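Local coordinates for replication initiator protein (Staphylococcus aureus subsp. aureus, PDB 4PTA) that probably initiates replication of multidrug-resistance plasmids by assembling on the plasmid replication origin, at residues A41-R46 with A69-I74. Residues are numbered along the deposited sequence; the frame is centred on the assembly and turned at random.
Sequences AILRDR and ADLEVI
In what is probably a winged-helix domain, consistent with the helix-turn-helix clan of this RepA N-terminus, residues 41-46, on helix 34-44 and its continuation, pack against the short helix 68-74. The join is largely apolar, without a hydrogen bond from one segment to the other, and centres on Ile74, whose two branches serve different partners. With CG1 beside the backbone N (chi1 -72°), Ile74 CG2 is anti to N and reaches both Ile42 and Leu43. Ile42 has the same rotamer, and the two isoleucines pass alongside each other in opposite directions, with Ile42 CG2 3.9 Å from Ile74 CG2. Ile42 CG2 also lies 3.9 Å from Ile74 O, at the last turn of the helix. Leu43 leaves its backbone roughly side-on to the partner helix, but its end comes nearer. Leu43 CD1 meets Ile74 CG2 at 4.1 Å and Leu71 CD2 at 4.2 Å, and the Leu43 side chain crosses those of Ile74 and Leu71 at about a right angle. Leu110 of strand 108-110 touches Leu43, and Leu108 of the same strand touches Leu71, so both helices rest on this strand; Ile82 of helix 79-91 also touches Leu71. Arg46, bent at chi2 and chi3, brings its guanidinium tip to tip with Ile74; NE makes a weak hydrogen bond to Tyr66 OH. Ile74 CD1 sits over the centre of one guanidinium face, 4.0 Å from Arg46 CZ.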
loop_
_atom_site.group_PDB
_atom_site.type_symbol
_atom_site.label_atom_id
_atom_site.label_comp_id
_atom_site.label_asym_id
_atom_site.label_seq_id
_atom_site.Cartn_x
_atom_site.Cartn_y
_atom_site.Cartn_z
ATOM N N ALA A 41 4.896 12.780 -7.218
ATOM C CA ALA A 41 3.935 11.870 -6.595
ATOM C C ALA A 41 2.635 11.774 -7.384
ATOM O O ALA A 41 2.098 10.681 -7.568
ATOM C CB ALA A 41 3.653 12.292 -5.155
ATOM N N ILE A 42 2.130 12.918 -7.837
ATOM C CA ILE A 42 0.899 12.949 -8.623
ATOM C C ILE A 42 1.058 12.190 -9.941
ATOM O O ILE A 42 0.215 11.368 -10.296
ATOM C CB ILE A 42 0.416 14.399 -8.896
ATOM C CG1 ILE A 42 -0.043 15.065 -7.595
ATOM C CG2 ILE A 42 -0.712 14.410 -9.920
ATOM C CD1 ILE A 42 -0.742 16.399 -7.795
ATOM N N LEU A 43 2.143 12.463 -10.658
ATOM C CA LEU A 43 2.410 11.800 -11.927
ATOM C C LEU A 43 2.629 10.298 -11.741
ATOM O O LEU A 43 2.199 9.486 -12.561
ATOM C CB LEU A 43 3.625 12.439 -12.605
ATOM C CG LEU A 43 3.388 13.321 -13.833
ATOM C CD1 LEU A 43 1.914 13.646 -14.024
ATOM C CD2 LEU A 43 4.218 14.587 -13.732
ATOM N N ARG A 44 3.307 9.937 -10.658
ATOM C CA ARG A 44 3.564 8.540 -10.346
ATOM C C ARG A 44 2.257 7.757 -10.291
ATOM O O ARG A 44 2.178 6.614 -10.741
ATOM C CB ARG A 44 4.271 8.430 -9.000
ATOM C CG ARG A 44 4.773 7.044 -8.710
ATOM C CD ARG A 44 5.176 6.866 -7.263
ATOM N NE ARG A 44 6.027 5.690 -7.124
ATOM C CZ ARG A 44 5.574 4.445 -7.032
ATOM N NH1 ARG A 44 6.429 3.436 -6.920
ATOM N NH2 ARG A 44 4.268 4.209 -7.054
ATOM N N ASP A 45 1.234 8.388 -9.729
ATOM C CA ASP A 45 -0.065 7.761 -9.587
ATOM C C ASP A 45 -0.707 7.444 -10.938
ATOM O O ASP A 45 -1.597 6.600 -11.017
ATOM C CB ASP A 45 -0.984 8.658 -8.753
ATOM C CG ASP A 45 -2.204 7.919 -8.229
ATOM O OD1 ASP A 45 -2.063 6.746 -7.813
ATOM O OD2 ASP A 45 -3.302 8.512 -8.237
ATOM N N ARG A 46 -0.253 8.115 -11.997
ATOM C CA ARG A 46 -0.848 7.969 -13.328
ATOM C C ARG A 46 -0.315 6.767 -14.115
ATOM O O ARG A 46 -0.800 6.479 -15.211
ATOM C CB ARG A 46 -0.632 9.232 -14.171
ATOM C CG ARG A 46 -0.625 10.554 -13.408
ATOM C CD ARG A 46 -2.015 11.155 -13.303
ATOM N NE ARG A 46 -2.706 11.164 -14.589
ATOM C CZ ARG A 46 -3.928 11.652 -14.779
ATOM N NH1 ARG A 46 -4.596 12.182 -13.764
ATOM N NH2 ARG A 46 -4.484 11.613 -15.984
ATOM N N ALA A 69 -1.257 22.000 -21.148
ATOM C CA ALA A 69 -2.541 22.208 -20.484
ATOM C C ALA A 69 -2.936 21.011 -19.623
ATOM O O ALA A 69 -3.498 21.177 -18.541
ATOM C CB ALA A 69 -3.631 22.517 -21.505
ATOM N N ASP A 70 -2.649 19.808 -20.114
ATOM C CA ASP A 70 -2.898 18.586 -19.354
ATOM C C ASP A 70 -2.224 18.663 -17.994
ATOM O O ASP A 70 -2.878 18.587 -16.957
ATOM C CB ASP A 70 -2.377 17.361 -20.105
ATOM C CG ASP A 70 -3.183 17.050 -21.346
ATOM O OD1 ASP A 70 -4.398 17.343 -21.359
ATOM O OD2 ASP A 70 -2.602 16.508 -22.310
ATOM N N LEU A 71 -0.906 18.809 -18.006
ATOM C CA LEU A 71 -0.156 18.930 -16.772
ATOM C C LEU A 71 -0.691 20.100 -15.959
ATOM O O LEU A 71 -0.689 20.071 -14.729
ATOM C CB LEU A 71 1.333 19.113 -17.069
ATOM C CG LEU A 71 2.012 17.926 -17.758
ATOM C CD1 LEU A 71 3.455 18.251 -18.084
ATOM C CD2 LEU A 71 1.925 16.681 -16.888
ATOM N N GLU A 72 -1.166 21.125 -16.657
ATOM C CA GLU A 72 -1.699 22.313 -16.001
ATOM C C GLU A 72 -2.894 21.968 -15.115
ATOM O O GLU A 72 -2.982 22.423 -13.973
ATOM C CB GLU A 72 -2.080 23.371 -17.039
ATOM C CG GLU A 72 -1.574 24.760 -16.705
ATOM C CD GLU A 72 -1.485 25.664 -17.919
ATOM O OE1 GLU A 72 -2.375 25.588 -18.795
ATOM O OE2 GLU A 72 -0.516 26.450 -17.996
ATOM N N VAL A 73 -3.809 21.158 -15.643
ATOM C CA VAL A 73 -4.968 20.717 -14.875
ATOM C C VAL A 73 -4.593 19.599 -13.908
ATOM O O VAL A 73 -5.063 19.568 -12.771
ATOM C CB VAL A 73 -6.118 20.236 -15.791
ATOM C CG1 VAL A 73 -5.605 19.264 -16.837
ATOM C CG2 VAL A 73 -7.229 19.596 -14.965
ATOM N N ILE A 74 -3.738 18.690 -14.368
ATOM C CA ILE A 74 -3.317 17.541 -13.573
ATOM C C ILE A 74 -2.596 17.952 -12.295
ATOM O O ILE A 74 -2.821 17.368 -11.231
ATOM C CB ILE A 74 -2.395 16.602 -14.380
ATOM C CG1 ILE A 74 -3.197 15.859 -15.448
ATOM C CG2 ILE A 74 -1.698 15.608 -13.461
ATOM C CD1 ILE A 74 -2.349 14.962 -16.323
#